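Local coordinates for protein extracellular ligand-binding receptor (Sphaerobacter thermophilus, PDB 4ZPJ) that probably serves as the substrate-binding protein of an ABC transporter, capturing a small solute outside the membrane for uptake, at residues Tyr187-Leu197 and Met209-Gly220. Residues are numbered along the deposited sequence; the frame is centred on the assembly and turned at random.
Sequences YETLGYRRMVL and MAAFRSRFEQAG. With ZN (zinc ion), chain E.
The selenium of M195 sits over one face of the F216 ring, SE 4.0 Å from the ring centroid, and meets F212 at its edge: one Met-aromatic side chain serving two rings of a helix. A bend at chi3 (53°) turns the methyl CE towards F212 CE1, 3.7 Å away. Farther along, L197 spreads its branches, CD2 against F212 CD1 and CD1 against M209 CB, while F254 of the neighbouring strand stacks on F212. At the other end Y187, its CG anti to the backbone N (chi1 -169°), lays its ring on the helix terminus, where A219 CB makes a CH-pi contact 4.0 Å from the ring centroid. The guanidinium of R193 covers the opposite face, held there by NH1 bonds to Y187 O (2.8 Å) and Y192 O. With an alanine in place of Y187, A219 would probably lose its aromatic cover and the R193 guanidinium the ring it lies against. Next door, E188 OE1 binds zinc at 2.1 Å. G220 ends helix 203-218 in a Schellman motif, and strand 194-197 runs antiparallel to the helix (174°), as a beta-alpha-beta unit requires. Strand and helix are thus joined by dispersion and aromatic packing, while R213 and R194 pair with E226 and D251 elsewhere.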
ATOM      1  N   TYR A 187      13.153  -4.645 -17.461  1.00 40.24           N
ATOM      2  CA  TYR A 187      13.293  -5.324 -18.738  1.00 40.67           C
ATOM      3  C   TYR A 187      13.328  -4.320 -19.890  1.00 43.37           C
ATOM      4  O   TYR A 187      14.273  -4.320 -20.692  1.00 43.96           O
ATOM      5  CB  TYR A 187      12.144  -6.300 -18.995  1.00 38.86           C
ATOM      6  CG  TYR A 187      12.425  -7.203 -20.189  1.00 41.19           C
ATOM      7  CD1 TYR A 187      12.079  -6.833 -21.493  1.00 46.60           C
ATOM      8  CD2 TYR A 187      13.028  -8.429 -20.019  1.00 44.12           C
ATOM      9  CE1 TYR A 187      12.354  -7.684 -22.571  1.00 48.20           C
ATOM     10  CE2 TYR A 187      13.301  -9.264 -21.076  1.00 45.62           C
ATOM     11  CZ  TYR A 187      12.970  -8.881 -22.343  1.00 48.25           C
ATOM     12  OH  TYR A 187      13.241  -9.753 -23.357  1.00 55.14           O
ATOM     13  N   GLU A 188      12.262  -3.522 -20.000  1.00 43.70           N
ATOM     14  CA  GLU A 188      12.049  -2.661 -21.178  1.00 48.04           C
ATOM     15  C   GLU A 188      13.034  -1.492 -21.256  1.00 46.77           C
ATOM     16  O   GLU A 188      13.538  -1.211 -22.305  1.00 51.01           O
ATOM     17  CB  GLU A 188      10.639  -2.052 -21.201  1.00 46.12           C
ATOM     18  CG  GLU A 188       9.476  -3.012 -21.047  1.00 49.40           C
ATOM     19  CD  GLU A 188       9.333  -3.980 -22.205  1.00 53.66           C
ATOM     20  OE1 GLU A 188       8.390  -4.812 -22.158  1.00 60.10           O
ATOM     21  OE2 GLU A 188      10.123  -3.896 -23.166  1.00 50.04           O
ATOM     22  N   THR A 189      13.220  -0.769 -20.161  1.00 45.45           N
ATOM     23  CA  THR A 189      14.075   0.432 -20.141  1.00 46.94           C
ATOM     24  C   THR A 189      15.496   0.077 -19.656  1.00 45.11           C
ATOM     25  O   THR A 189      16.465   0.367 -20.329  1.00 45.10           O
ATOM     26  CB  THR A 189      13.429   1.508 -19.259  1.00 46.29           C
ATOM     27  OG1 THR A 189      12.084   1.683 -19.693  1.00 51.26           O
ATOM     28  CG2 THR A 189      14.169   2.875 -19.315  1.00 48.12           C
ATOM     29  N   LEU A 190      15.638  -0.605 -18.534  1.00 41.67           N
ATOM     30  CA  LEU A 190      17.015  -0.836 -18.040  1.00 43.67           C
ATOM     31  C   LEU A 190      17.805  -1.952 -18.735  1.00 47.44           C
ATOM     32  O   LEU A 190      19.033  -2.065 -18.534  1.00 50.63           O
ATOM     33  CB  LEU A 190      17.022  -1.078 -16.512  1.00 41.23           C
ATOM     34  CG  LEU A 190      16.445   0.093 -15.711  1.00 40.59           C
ATOM     35  CD1 LEU A 190      16.288  -0.281 -14.215  1.00 37.40           C
ATOM     36  CD2 LEU A 190      17.295   1.370 -15.923  1.00 41.27           C
ATOM     37  N   GLY A 191      17.141  -2.802 -19.516  1.00 45.42           N
ATOM     38  CA  GLY A 191      17.870  -3.818 -20.250  1.00 45.90           C
ATOM     39  C   GLY A 191      18.194  -5.087 -19.492  1.00 47.36           C
ATOM     40  O   GLY A 191      18.926  -5.937 -19.996  1.00 47.03           O
ATOM     41  N   TYR A 192      17.634  -5.255 -18.298  1.00 46.99           N
ATOM     42  CA  TYR A 192      17.961  -6.423 -17.485  1.00 45.25           C
ATOM     43  C   TYR A 192      17.252  -7.650 -18.015  1.00 44.90           C
ATOM     44  O   TYR A 192      16.099  -7.594 -18.435  1.00 45.45           O
ATOM     45  CB  TYR A 192      17.572  -6.182 -16.002  1.00 44.61           C
ATOM     46  CG  TYR A 192      18.243  -4.994 -15.355  1.00 43.13           C
ATOM     47  CD1 TYR A 192      19.499  -4.514 -15.789  1.00 46.42           C
ATOM     48  CD2 TYR A 192      17.653  -4.377 -14.272  1.00 43.35           C
ATOM     49  CE1 TYR A 192      20.099  -3.401 -15.176  1.00 45.93           C
ATOM     50  CE2 TYR A 192      18.226  -3.280 -13.664  1.00 44.84           C
ATOM     51  CZ  TYR A 192      19.437  -2.793 -14.108  1.00 47.26           C
ATOM     52  OH  TYR A 192      19.955  -1.685 -13.445  1.00 51.76           O
ATOM     53  N   ARG A 193      17.938  -8.775 -17.983  1.00 46.41           N
ATOM     54  CA  ARG A 193      17.395  -9.998 -18.544  1.00 47.64           C
ATOM     55  C   ARG A 193      17.281 -11.105 -17.536  1.00 47.23           C
ATOM     56  O   ARG A 193      16.434 -11.995 -17.694  1.00 45.72           O
ATOM     57  CB  ARG A 193      18.231 -10.480 -19.751  1.00 49.96           C
ATOM     58  CG  ARG A 193      18.184  -9.518 -20.928  1.00 51.88           C
ATOM     59  CD  ARG A 193      16.757  -9.423 -21.469  1.00 51.17           C
ATOM     60  NE  ARG A 193      16.589  -8.449 -22.547  1.00 53.09           N
ATOM     61  CZ  ARG A 193      16.129  -7.193 -22.431  1.00 53.13           C
ATOM     62  NH1 ARG A 193      15.768  -6.650 -21.252  1.00 48.00           N
ATOM     63  NH2 ARG A 193      16.017  -6.460 -23.535  1.00 50.34           N
ATOM     64  N   ARG A 194      18.140 -11.077 -16.527  1.00 47.64           N
ATOM     65  CA  ARG A 194      18.230 -12.147 -15.548  1.00 49.03           C
ATOM     66  C   ARG A 194      18.259 -11.495 -14.183  1.00 46.25           C
ATOM     67  O   ARG A 194      19.099 -10.627 -13.939  1.00 46.58           O
ATOM     68  CB  ARG A 194      19.534 -12.899 -15.819  1.00 55.76           C
ATOM     69  CG  ARG A 194      19.440 -14.018 -16.861  1.00 62.35           C
ATOM     70  CD  ARG A 194      20.638 -14.145 -17.837  1.00 71.57           C
ATOM     71  NE  ARG A 194      22.016 -14.148 -17.287  1.00 79.62           N
ATOM     72  CZ  ARG A 194      22.891 -13.112 -17.297  1.00 86.67           C
ATOM     73  NH1 ARG A 194      24.098 -13.282 -16.763  1.00 83.90           N
ATOM     74  NH2 ARG A 194      22.591 -11.896 -17.804  1.00 86.87           N
HETATM   75  N   MSE A 195      17.367 -11.855 -13.275  1.00 43.77           N
HETATM   76  CA  MSE A 195      17.363 -11.186 -11.961  1.00 42.43           C
HETATM   77  C   MSE A 195      17.316 -12.151 -10.819  1.00 43.09           C
HETATM   78  O   MSE A 195      16.880 -13.282 -11.002  1.00 42.01           O
HETATM   79  CB  MSE A 195      16.215 -10.187 -11.847  1.00 41.00           C
HETATM   80  CG  MSE A 195      16.465  -8.980 -12.751  1.00 40.10           C
HETATM   81 SE   MSE A 195      15.227  -7.498 -12.497  0.65 39.86          SE
HETATM   82  CE  MSE A 195      15.412  -7.260 -10.529  1.00 38.16           C
ATOM     83  N   VAL A 196      17.824 -11.692  -9.666  1.00 43.69           N
ATOM     84  CA  VAL A 196      17.710 -12.336  -8.364  1.00 43.92           C
ATOM     85  C   VAL A 196      16.665 -11.616  -7.541  1.00 41.72           C
ATOM     86  O   VAL A 196      16.571 -10.366  -7.563  1.00 43.08           O
ATOM     87  CB  VAL A 196      19.024 -12.270  -7.571  1.00 46.63           C
ATOM     88  CG1 VAL A 196      18.884 -12.861  -6.174  1.00 46.99           C
ATOM     89  CG2 VAL A 196      20.097 -13.042  -8.301  1.00 51.12           C
ATOM     90  N   LEU A 197      15.896 -12.395  -6.789  1.00 40.70           N
ATOM     91  CA  LEU A 197      14.861 -11.852  -5.923  1.00 40.94           C
ATOM     92  C   LEU A 197      15.194 -12.100  -4.465  1.00 41.72           C
ATOM     93  O   LEU A 197      15.683 -13.162  -4.107  1.00 43.59           O
ATOM     94  CB  LEU A 197      13.525 -12.525  -6.219  1.00 41.38           C
ATOM     95  CG  LEU A 197      12.960 -12.511  -7.625  1.00 40.55           C
ATOM     96  CD1 LEU A 197      11.547 -13.092  -7.618  1.00 41.67           C
ATOM     97  CD2 LEU A 197      12.950 -11.077  -8.115  1.00 40.46           C
HETATM   98  N   MSE A 209       7.482 -11.304  -4.307  1.00 37.29           N
HETATM   99  CA  MSE A 209       8.427 -12.003  -5.196  1.00 40.12           C
HETATM  100  C   MSE A 209       7.676 -12.564  -6.391  1.00 40.12           C
HETATM  101  O   MSE A 209       8.106 -12.419  -7.552  1.00 43.04           O
HETATM  102  CB  MSE A 209       9.239 -13.096  -4.480  1.00 40.87           C
HETATM  103  CG  MSE A 209      10.314 -12.404  -3.664  1.00 44.94           C
HETATM  104 SE   MSE A 209      11.660 -13.654  -2.929  0.65 48.68          SE
HETATM  105  CE  MSE A 209      10.479 -14.985  -2.139  1.00 46.84           C
ATOM    106  N   ALA A 210       6.533 -13.179  -6.122  1.00 38.66           N
ATOM    107  CA  ALA A 210       5.740 -13.818  -7.165  1.00 39.33           C
ATOM    108  C   ALA A 210       5.188 -12.828  -8.150  1.00 39.12           C
ATOM    109  O   ALA A 210       5.085 -13.133  -9.328  1.00 42.68           O
ATOM    110  CB  ALA A 210       4.608 -14.624  -6.541  1.00 40.49           C
ATOM    111  N   ALA A 211       4.862 -11.624  -7.694  1.00 38.68           N
ATOM    112  CA  ALA A 211       4.265 -10.640  -8.560  1.00 38.66           C
ATOM    113  C   ALA A 211       5.361 -10.068  -9.442  1.00 39.41           C
ATOM    114  O   ALA A 211       5.156  -9.846 -10.628  1.00 42.49           O
ATOM    115  CB  ALA A 211       3.558  -9.567  -7.743  1.00 37.65           C
ATOM    116  N   PHE A 212       6.546  -9.881  -8.863  1.00 39.69           N
ATOM    117  CA  PHE A 212       7.670  -9.382  -9.617  1.00 39.38           C
ATOM    118  C   PHE A 212       8.110 -10.368 -10.690  1.00 40.41           C
ATOM    119  O   PHE A 212       8.332  -9.984 -11.818  1.00 37.96           O
ATOM    120  CB  PHE A 212       8.849  -9.045  -8.721  1.00 39.50           C
ATOM    121  CG  PHE A 212       9.863  -8.161  -9.390  1.00 40.69           C
ATOM    122  CD1 PHE A 212      10.840  -8.699 -10.227  1.00 40.03           C
ATOM    123  CD2 PHE A 212       9.807  -6.773  -9.232  1.00 40.54           C
ATOM    124  CE1 PHE A 212      11.763  -7.895 -10.858  1.00 39.90           C
ATOM    125  CE2 PHE A 212      10.754  -5.963  -9.836  1.00 40.58           C
ATOM    126  CZ  PHE A 212      11.726  -6.524 -10.659  1.00 41.81           C
ATOM    127  N   ARG A 213       8.289 -11.618 -10.289  1.00 43.96           N
ATOM    128  CA  ARG A 213       8.630 -12.715 -11.190  1.00 47.14           C
ATOM    129  C   ARG A 213       7.680 -12.791 -12.381  1.00 46.98           C
ATOM    130  O   ARG A 213       8.097 -12.927 -13.546  1.00 44.79           O
ATOM    131  CB  ARG A 213       8.517 -14.036 -10.429  1.00 47.00           C
ATOM    132  CG  ARG A 213       8.615 -15.269 -11.300  1.00 49.06           C
ATOM    133  CD  ARG A 213       8.350 -16.570 -10.538  1.00 50.30           C
ATOM    134  NE  ARG A 213       9.416 -16.920  -9.598  1.00 49.38           N
ATOM    135  CZ  ARG A 213      10.555 -17.536  -9.920  1.00 51.98           C
ATOM    136  NH1 ARG A 213      11.448 -17.817  -8.970  1.00 49.77           N
ATOM    137  NH2 ARG A 213      10.811 -17.879 -11.179  1.00 53.51           N
ATOM    138  N   SER A 214       6.399 -12.773 -12.065  1.00 44.72           N
ATOM    139  CA  SER A 214       5.356 -12.920 -13.069  1.00 45.42           C
ATOM    140  C   SER A 214       5.478 -11.867 -14.161  1.00 42.08           C
ATOM    141  O   SER A 214       5.530 -12.215 -15.327  1.00 45.77           O
ATOM    142  CB  SER A 214       3.990 -12.836 -12.395  1.00 46.61           C
ATOM    143  OG  SER A 214       2.966 -12.779 -13.352  1.00 49.51           O
ATOM    144  N   ARG A 215       5.587 -10.597 -13.802  1.00 39.89           N
ATOM    145  CA  ARG A 215       5.778  -9.560 -14.816  1.00 38.72           C
ATOM    146  C   ARG A 215       7.105  -9.643 -15.506  1.00 39.29           C
ATOM    147  O   ARG A 215       7.208  -9.306 -16.690  1.00 36.86           O
ATOM    148  CB  ARG A 215       5.728  -8.144 -14.240  1.00 40.10           C
ATOM    149  CG  ARG A 215       4.438  -7.683 -13.629  1.00 41.24           C
ATOM    150  CD  ARG A 215       3.297  -7.604 -14.604  1.00 44.01           C
ATOM    151  NE  ARG A 215       3.518  -6.667 -15.687  1.00 43.24           N
ATOM    152  CZ  ARG A 215       2.578  -6.357 -16.575  1.00 43.24           C
ATOM    153  NH1 ARG A 215       1.386  -6.915 -16.485  1.00 41.11           N
ATOM    154  NH2 ARG A 215       2.836  -5.498 -17.568  1.00 43.78           N
ATOM    155  N   PHE A 216       8.158 -10.029 -14.768  1.00 40.23           N
ATOM    156  CA  PHE A 216       9.494  -9.999 -15.361  1.00 38.49           C
ATOM    157  C   PHE A 216       9.509 -11.119 -16.316  1.00 39.66           C
ATOM    158  O   PHE A 216      10.074 -10.994 -17.390  1.00 42.94           O
ATOM    159  CB  PHE A 216      10.607 -10.067 -14.286  1.00 40.76           C
ATOM    160  CG  PHE A 216      12.018  -9.846 -14.801  1.00 39.50           C
ATOM    161  CD1 PHE A 216      12.392  -8.654 -15.354  1.00 40.62           C
ATOM    162  CD2 PHE A 216      12.976 -10.840 -14.682  1.00 41.37           C
ATOM    163  CE1 PHE A 216      13.691  -8.448 -15.831  1.00 41.34           C
ATOM    164  CE2 PHE A 216      14.286 -10.661 -15.132  1.00 40.91           C
ATOM    165  CZ  PHE A 216      14.647  -9.460 -15.709  1.00 43.15           C
ATOM    166  N   GLU A 217       8.852 -12.217 -15.965  1.00 43.43           N
ATOM    167  CA  GLU A 217       8.830 -13.412 -16.827  1.00 47.97           C
ATOM    168  C   GLU A 217       7.980 -13.183 -18.077  1.00 46.96           C
ATOM    169  O   GLU A 217       8.374 -13.569 -19.148  1.00 46.84           O
ATOM    170  CB  GLU A 217       8.367 -14.680 -16.080  1.00 50.80           C
ATOM    171  CG  GLU A 217       9.468 -15.263 -15.208  1.00 54.84           C
ATOM    172  CD  GLU A 217       9.097 -16.547 -14.486  1.00 54.93           C
ATOM    173  OE1 GLU A 217       7.930 -16.962 -14.518  1.00 63.89           O
ATOM    174  OE2 GLU A 217       9.988 -17.123 -13.860  1.00 55.03           O
ATOM    175  N   GLN A 218       6.838 -12.547 -17.917  1.00 48.58           N
ATOM    176  CA  GLN A 218       6.011 -12.170 -19.058  1.00 51.28           C
ATOM    177  C   GLN A 218       6.705 -11.258 -20.030  1.00 49.69           C
ATOM    178  O   GLN A 218       6.445 -11.367 -21.201  1.00 48.18           O
ATOM    179  CB  GLN A 218       4.736 -11.488 -18.583  1.00 54.49           C
ATOM    180  CG  GLN A 218       3.810 -12.479 -17.905  1.00 60.27           C
ATOM    181  CD  GLN A 218       2.498 -11.899 -17.394  1.00 68.70           C
ATOM    182  OE1 GLN A 218       2.287 -10.674 -17.354  1.00 66.35           O
ATOM    183  NE2 GLN A 218       1.586 -12.802 -17.011  1.00 76.06           N
ATOM    184  N   ALA A 219       7.597 -10.354 -19.590  1.00 49.79           N
ATOM    185  CA  ALA A 219       8.320  -9.523 -20.578  1.00 47.13           C
ATOM    186  C   ALA A 219       9.423 -10.263 -21.293  1.00 48.90           C
ATOM    187  O   ALA A 219       9.997  -9.727 -22.251  1.00 50.71           O
ATOM    188  CB  ALA A 219       8.876  -8.261 -19.971  1.00 46.70           C
ATOM    189  N   GLY A 220       9.713 -11.489 -20.860  1.00 48.73           N
ATOM    190  CA  GLY A 220      10.815 -12.265 -21.435  1.00 48.39           C
ATOM    191  C   GLY A 220      12.049 -12.384 -20.549  1.00 48.36           C
ATOM    192  O   GLY A 220      13.035 -12.928 -20.981  1.00 49.14           O
TER
HETATM  193 ZN    ZN E 504       8.123  -6.250 -23.638  1.00 66.08          ZN